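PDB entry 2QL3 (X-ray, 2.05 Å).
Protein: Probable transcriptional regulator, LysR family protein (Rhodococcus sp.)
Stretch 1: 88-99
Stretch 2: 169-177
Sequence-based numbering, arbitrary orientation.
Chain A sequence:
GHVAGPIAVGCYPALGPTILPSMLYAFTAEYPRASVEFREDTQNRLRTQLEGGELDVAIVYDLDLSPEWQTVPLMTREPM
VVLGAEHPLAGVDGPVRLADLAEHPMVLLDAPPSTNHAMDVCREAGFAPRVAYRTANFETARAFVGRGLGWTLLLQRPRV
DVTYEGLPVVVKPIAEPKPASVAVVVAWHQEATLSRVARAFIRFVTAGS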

ATOM      1  N   PRO A  88       7.249 -24.413  -1.821  1.00 36.38           N
ATOM      2  CA  PRO A  88       6.954 -25.824  -2.009  1.00 36.78           C
ATOM      3  C   PRO A  88       5.905 -26.040  -3.121  1.00 37.22           C
ATOM      4  O   PRO A  88       6.138 -26.817  -4.049  1.00 36.81           O
ATOM      5  CB  PRO A  88       6.387 -26.222  -0.649  1.00 37.36           C
ATOM      6  CG  PRO A  88       7.202 -25.416   0.302  1.00 36.55           C
ATOM      7  CD  PRO A  88       7.442 -24.092  -0.393  1.00 37.65           C
ATOM      8  N   LEU A  89       4.780 -25.321  -3.073  1.00 37.18           N
ATOM      9  CA  LEU A  89       3.743 -25.571  -4.063  1.00 36.16           C
ATOM     10  C   LEU A  89       3.904 -24.767  -5.370  1.00 36.04           C
ATOM     11  O   LEU A  89       2.995 -24.776  -6.198  1.00 35.08           O
ATOM     12  CB  LEU A  89       2.352 -25.365  -3.454  1.00 36.72           C
ATOM     13  CG  LEU A  89       1.776 -26.538  -2.655  1.00 37.00           C
ATOM     14  CD1 LEU A  89       2.542 -26.844  -1.376  1.00 38.59           C
ATOM     15  CD2 LEU A  89       0.324 -26.268  -2.376  1.00 39.59           C
ATOM     16  N   ALA A  90       5.032 -24.086  -5.574  1.00 35.98           N
ATOM     17  CA  ALA A  90       5.126 -23.174  -6.754  1.00 37.52           C
ATOM     18  C   ALA A  90       5.385 -23.923  -8.047  1.00 38.30           C
ATOM     19  O   ALA A  90       5.161 -23.376  -9.132  1.00 37.75           O
ATOM     20  CB  ALA A  90       6.167 -22.077  -6.565  1.00 36.72           C
ATOM     21  N   GLY A  91       5.880 -25.156  -7.907  1.00 39.89           N
ATOM     22  CA  GLY A  91       5.949 -26.146  -8.993  1.00 42.35           C
ATOM     23  C   GLY A  91       4.573 -26.639  -9.489  1.00 43.49           C
ATOM     24  O   GLY A  91       4.436 -26.983 -10.659  1.00 44.30           O
ATOM     25  N   VAL A  92       3.558 -26.662  -8.612  1.00 43.76           N
ATOM     26  CA  VAL A  92       2.177 -27.088  -8.970  1.00 43.68           C
ATOM     27  C   VAL A  92       1.741 -26.525 -10.305  1.00 42.73           C
ATOM     28  O   VAL A  92       1.413 -25.338 -10.428  1.00 42.88           O
ATOM     29  CB  VAL A  92       1.074 -26.777  -7.847  1.00 43.73           C
ATOM     30  CG1 VAL A  92      -0.349 -26.791  -8.417  1.00 43.01           C
ATOM     31  CG2 VAL A  92       1.163 -27.787  -6.690  1.00 45.22           C
ATOM     32  N   ASP A  93       1.766 -27.388 -11.306  1.00 41.89           N
ATOM     33  CA  ASP A  93       1.086 -27.106 -12.555  1.00 41.21           C
ATOM     34  C   ASP A  93      -0.459 -27.054 -12.403  1.00 40.62           C
ATOM     35  O   ASP A  93      -1.074 -27.962 -11.875  1.00 40.37           O
ATOM     36  CB  ASP A  93       1.476 -28.156 -13.597  1.00 41.37           C
ATOM     37  CG  ASP A  93       1.080 -27.746 -14.985  1.00 40.55           C
ATOM     38  OD1 ASP A  93       1.207 -26.544 -15.308  1.00 41.26           O
ATOM     39  OD2 ASP A  93       0.639 -28.616 -15.749  1.00 40.88           O
ATOM     40  N   GLY A  94      -1.075 -25.983 -12.884  1.00 40.45           N
ATOM     41  CA  GLY A  94      -2.529 -25.802 -12.795  1.00 39.46           C
ATOM     42  C   GLY A  94      -2.965 -25.206 -11.454  1.00 39.33           C
ATOM     43  O   GLY A  94      -2.153 -24.652 -10.719  1.00 38.19           O
ATOM     44  N   PRO A  95      -4.265 -25.323 -11.128  1.00 39.46           N
ATOM     45  CA  PRO A  95      -4.766 -24.693  -9.913  1.00 38.80           C
ATOM     46  C   PRO A  95      -4.327 -25.401  -8.605  1.00 37.97           C
ATOM     47  O   PRO A  95      -4.028 -26.603  -8.608  1.00 36.26           O
ATOM     48  CB  PRO A  95      -6.277 -24.760 -10.089  1.00 38.92           C
ATOM     49  CG  PRO A  95      -6.508 -25.190 -11.532  1.00 40.68           C
ATOM     50  CD  PRO A  95      -5.330 -26.040 -11.844  1.00 39.12           C
ATOM     51  N   VAL A  96      -4.307 -24.669  -7.495  1.00 36.77           N
ATOM     52  CA  VAL A  96      -3.981 -25.332  -6.216  1.00 36.65           C
ATOM     53  C   VAL A  96      -5.273 -25.658  -5.501  1.00 35.80           C
ATOM     54  O   VAL A  96      -6.232 -24.932  -5.639  1.00 36.72           O
ATOM     55  CB  VAL A  96      -3.070 -24.491  -5.271  1.00 36.03           C
ATOM     56  CG1 VAL A  96      -1.733 -24.161  -5.925  1.00 36.88           C
ATOM     57  CG2 VAL A  96      -3.781 -23.250  -4.820  1.00 35.37           C
ATOM     58  N   ARG A  97      -5.332 -26.771  -4.789  1.00 36.28           N
ATOM     59  CA  ARG A  97      -6.386 -26.887  -3.804  1.00 36.74           C
ATOM     60  C   ARG A  97      -5.876 -26.322  -2.500  1.00 36.68           C
ATOM     61  O   ARG A  97      -4.820 -26.698  -2.015  1.00 36.92           O
ATOM     62  CB  ARG A  97      -6.952 -28.282  -3.633  1.00 36.55           C
ATOM     63  CG  ARG A  97      -6.218 -29.444  -4.166  1.00 38.97           C
ATOM     64  CD  ARG A  97      -7.180 -30.682  -4.199  1.00 44.00           C
ATOM     65  NE  ARG A  97      -8.488 -30.335  -3.644  1.00 49.08           N
ATOM     66  CZ  ARG A  97      -8.882 -30.508  -2.377  1.00 52.67           C
ATOM     67  NH1 ARG A  97     -10.110 -30.111  -2.012  1.00 50.28           N
ATOM     68  NH2 ARG A  97      -8.059 -31.072  -1.476  1.00 52.82           N
ATOM     69  N   LEU A  98      -6.614 -25.367  -1.970  1.00 36.93           N
ATOM     70  CA  LEU A  98      -6.159 -24.576  -0.843  1.00 36.62           C
ATOM     71  C   LEU A  98      -5.834 -25.493   0.323  1.00 36.31           C
ATOM     72  O   LEU A  98      -4.898 -25.245   1.077  1.00 35.52           O
ATOM     73  CB  LEU A  98      -7.297 -23.679  -0.441  1.00 37.82           C
ATOM     74  CG  LEU A  98      -7.194 -22.174  -0.328  1.00 38.86           C
ATOM     75  CD1 LEU A  98      -8.579 -21.660  -0.593  1.00 36.61           C
ATOM     76  CD2 LEU A  98      -6.780 -21.845   1.074  1.00 42.04           C
ATOM     77  N   ALA A  99      -6.634 -26.539   0.472  1.00 35.19           N
ATOM     78  CA  ALA A  99      -6.393 -27.572   1.475  1.00 34.77           C
ATOM     79  C   ALA A  99      -4.925 -28.014   1.524  1.00 34.67           C
ATOM     80  O   ALA A  99      -4.462 -28.451   2.586  1.00 35.47           O
ATOM     81  CB  ALA A  99      -7.316 -28.785   1.223  1.00 34.57           C
TER
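Stretch 2 169-177: VVVKPIAEP

Two segments need not form a long sheet to be held in fixed register; a single beta bridge, reinforced by side chains on its flanks, can suffice. Residues 88-99 and 169-177 of this LysR-family regulator illustrate the point. Stretch 1 is mostly loop, entering a 3-10 segment at Leu98 and Ala99, whereas stretch 2 includes a strand through Val170, Val171 and Lys172, stays extended through Ala175 and turns at Glu176, whose phi is positive, with a cis peptide bond before Pro177. Where they meet, the chains run in the same direction: Pro95, Val96 and Arg97 lie beside Pro173, Ile174 and Ala175 in turn, with CA-CA separations of 4.7, 5.1 and 5.3 Å. Together the two stretches bury 599 Å² of surface.

Backbone hydrogen bonds fix this register. Val96 N donates to Pro173 O at 2.9 Å, and Val96 O accepts from Ala175 N at 3.1 Å. Val96 thus spends both of its backbone polar groups on the residues before and after Ile174, the pattern expected of a parallel bridge. A CA-H...O contact from Ile174 CA to Val96 O, 3.5 Å long, supplements the pair. One step further along, a water continues the link where direct pairing stops: it accepts from Leu98 N at 3.0 Å and donates to Ala175 O at 2.7 Å.

Apolar contacts pack around the bridge. Pro95 CB lies 4.1 Å from Pro173 CB and 3.8 Å from Ala175 CB, so one proline ring touches both alternate residues of the partner chain. Leu98 CD1 approaches Ile174 CG2 to 3.9 Å; the CB of Ile174 points away from stretch 1, but the end of the leucine side chain reaches over to meet its branch. The aliphatic part of Lys172 also contributes, with its CD 3.8 Å from Val96 CG1.

Polar side chains extend the contact at its ends. Lys172, directed toward stretch 1, has the largest covered area of any residue here. Its NZ comes within 3.0 Å of Ala90 O and 2.9 Å of Val92 O, carrying the amino group into a turn in which Val92 N bonds to Leu89 O at 3.1 Å. Beyond the bridge, Arg97 NH1 donates to Glu176 O at 2.8 Å, the carbonyl lying at the guanidinium edge near its plane. A long salt bridge, 3.9 Å between Arg97 NE and Glu176 OE1, adds charge complementarity. The general lesson is economical: a short backbone bridge sets the register, and side chains before and after it widen the interface.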

ATOM      1  N   VAL A 169       6.414 -13.095  -8.111  1.00 28.04           N
ATOM      2  CA  VAL A 169       5.376 -13.687  -7.352  1.00 28.78           C
ATOM      3  C   VAL A 169       4.704 -14.642  -8.344  1.00 28.58           C
ATOM      4  O   VAL A 169       4.703 -14.399  -9.563  1.00 28.90           O
ATOM      5  CB  VAL A 169       4.535 -12.512  -6.855  1.00 29.39           C
ATOM      6  CG1 VAL A 169       3.230 -12.383  -7.553  1.00 31.00           C
ATOM      7  CG2 VAL A 169       4.614 -12.372  -5.320  1.00 30.12           C
ATOM      8  N   VAL A 170       4.157 -15.737  -7.829  1.00 27.60           N
ATOM      9  CA  VAL A 170       3.582 -16.777  -8.648  1.00 26.98           C
ATOM     10  C   VAL A 170       2.129 -16.926  -8.244  1.00 28.73           C
ATOM     11  O   VAL A 170       1.805 -17.311  -7.106  1.00 28.82           O
ATOM     12  CB  VAL A 170       4.310 -18.136  -8.492  1.00 27.34           C
ATOM     13  CG1 VAL A 170       3.614 -19.233  -9.407  1.00 26.07           C
ATOM     14  CG2 VAL A 170       5.837 -17.999  -8.776  1.00 21.37           C
ATOM     15  N   VAL A 171       1.263 -16.625  -9.211  1.00 28.62           N
ATOM     16  CA  VAL A 171      -0.170 -16.417  -8.987  1.00 28.37           C
ATOM     17  C   VAL A 171      -0.827 -17.662  -9.518  1.00 29.23           C
ATOM     18  O   VAL A 171      -0.576 -18.087 -10.645  1.00 29.57           O
ATOM     19  CB  VAL A 171      -0.635 -15.102  -9.731  1.00 27.46           C
ATOM     20  CG1 VAL A 171      -2.100 -14.987  -9.796  1.00 29.96           C
ATOM     21  CG2 VAL A 171      -0.036 -13.856  -9.042  1.00 28.79           C
ATOM     22  N   LYS A 172      -1.634 -18.312  -8.683  1.00 29.85           N
ATOM     23  CA  LYS A 172      -2.324 -19.511  -9.116  1.00 29.89           C
ATOM     24  C   LYS A 172      -3.815 -19.487  -8.827  1.00 29.98           C
ATOM     25  O   LYS A 172      -4.231 -18.999  -7.738  1.00 29.67           O
ATOM     26  CB  LYS A 172      -1.686 -20.728  -8.444  1.00 30.69           C
ATOM     27  CG  LYS A 172      -0.227 -20.835  -8.741  1.00 31.23           C
ATOM     28  CD  LYS A 172       0.269 -22.178  -8.423  1.00 35.46           C
ATOM     29  CE  LYS A 172       0.781 -22.797  -9.681  1.00 39.17           C
ATOM     30  NZ  LYS A 172       2.250 -22.739  -9.602  1.00 40.17           N
ATOM     31  N   PRO A 173      -4.625 -20.042  -9.775  1.00 28.91           N
ATOM     32  CA  PRO A 173      -6.056 -20.202  -9.522  1.00 28.59           C
ATOM     33  C   PRO A 173      -6.304 -21.288  -8.453  1.00 28.13           C
ATOM     34  O   PRO A 173      -5.510 -22.197  -8.301  1.00 27.39           O
ATOM     35  CB  PRO A 173      -6.621 -20.701 -10.874  1.00 28.98           C
ATOM     36  CG  PRO A 173      -5.486 -20.699 -11.866  1.00 27.68           C
ATOM     37  CD  PRO A 173      -4.208 -20.604 -11.078  1.00 28.66           C
ATOM     38  N   ILE A 174      -7.411 -21.146  -7.740  1.00 28.40           N
ATOM     39  CA  ILE A 174      -7.912 -22.094  -6.747  1.00 27.34           C
ATOM     40  C   ILE A 174      -9.023 -23.005  -7.309  1.00 28.20           C
ATOM     41  O   ILE A 174      -9.864 -22.574  -8.074  1.00 28.82           O
ATOM     42  CB  ILE A 174      -8.445 -21.317  -5.489  1.00 25.93           C
ATOM     43  CG1 ILE A 174      -7.339 -20.392  -4.925  1.00 25.57           C
ATOM     44  CG2 ILE A 174      -9.003 -22.330  -4.435  1.00 26.06           C
ATOM     45  CD1 ILE A 174      -7.782 -19.010  -4.360  1.00 25.87           C
ATOM     46  N   ALA A 175      -8.988 -24.283  -6.954  1.00 29.25           N
ATOM     47  CA  ALA A 175      -9.984 -25.222  -7.389  1.00 31.17           C
ATOM     48  C   ALA A 175     -10.359 -26.145  -6.244  1.00 32.47           C
ATOM     49  O   ALA A 175      -9.659 -26.215  -5.203  1.00 32.15           O
ATOM     50  CB  ALA A 175      -9.498 -26.021  -8.596  1.00 32.10           C
ATOM     51  N   GLU A 176     -11.462 -26.847  -6.461  1.00 34.66           N
ATOM     52  CA  GLU A 176     -12.065 -27.809  -5.520  1.00 35.88           C
ATOM     53  C   GLU A 176     -12.147 -27.426  -4.059  1.00 35.98           C
ATOM     54  O   GLU A 176     -11.403 -27.986  -3.247  1.00 36.49           O
ATOM     55  CB  GLU A 176     -11.505 -29.223  -5.669  1.00 37.25           C
ATOM     56  CG  GLU A 176     -10.106 -29.332  -6.108  1.00 41.51           C
ATOM     57  CD  GLU A 176      -9.939 -30.408  -7.159  1.00 47.24           C
ATOM     58  OE1 GLU A 176     -10.250 -31.588  -6.850  1.00 48.76           O
ATOM     59  OE2 GLU A 176      -9.489 -30.058  -8.284  1.00 48.00           O
ATOM     60  N   PRO A 177     -13.092 -26.515  -3.713  1.00 35.84           N
ATOM     61  CA  PRO A 177     -13.953 -25.861  -4.724  1.00 35.55           C
ATOM     62  C   PRO A 177     -13.329 -24.594  -5.280  1.00 34.81           C
ATOM     63  O   PRO A 177     -12.419 -24.014  -4.680  1.00 33.50           O
ATOM     64  CB  PRO A 177     -15.214 -25.485  -3.915  1.00 36.67           C
ATOM     65  CG  PRO A 177     -14.634 -25.099  -2.537  1.00 36.14           C
ATOM     66  CD  PRO A 177     -13.455 -26.094  -2.334  1.00 36.04           C
TER
HETATM   67  O   HOH W   1      -9.483 -24.976  -2.809  1.00 30.98           O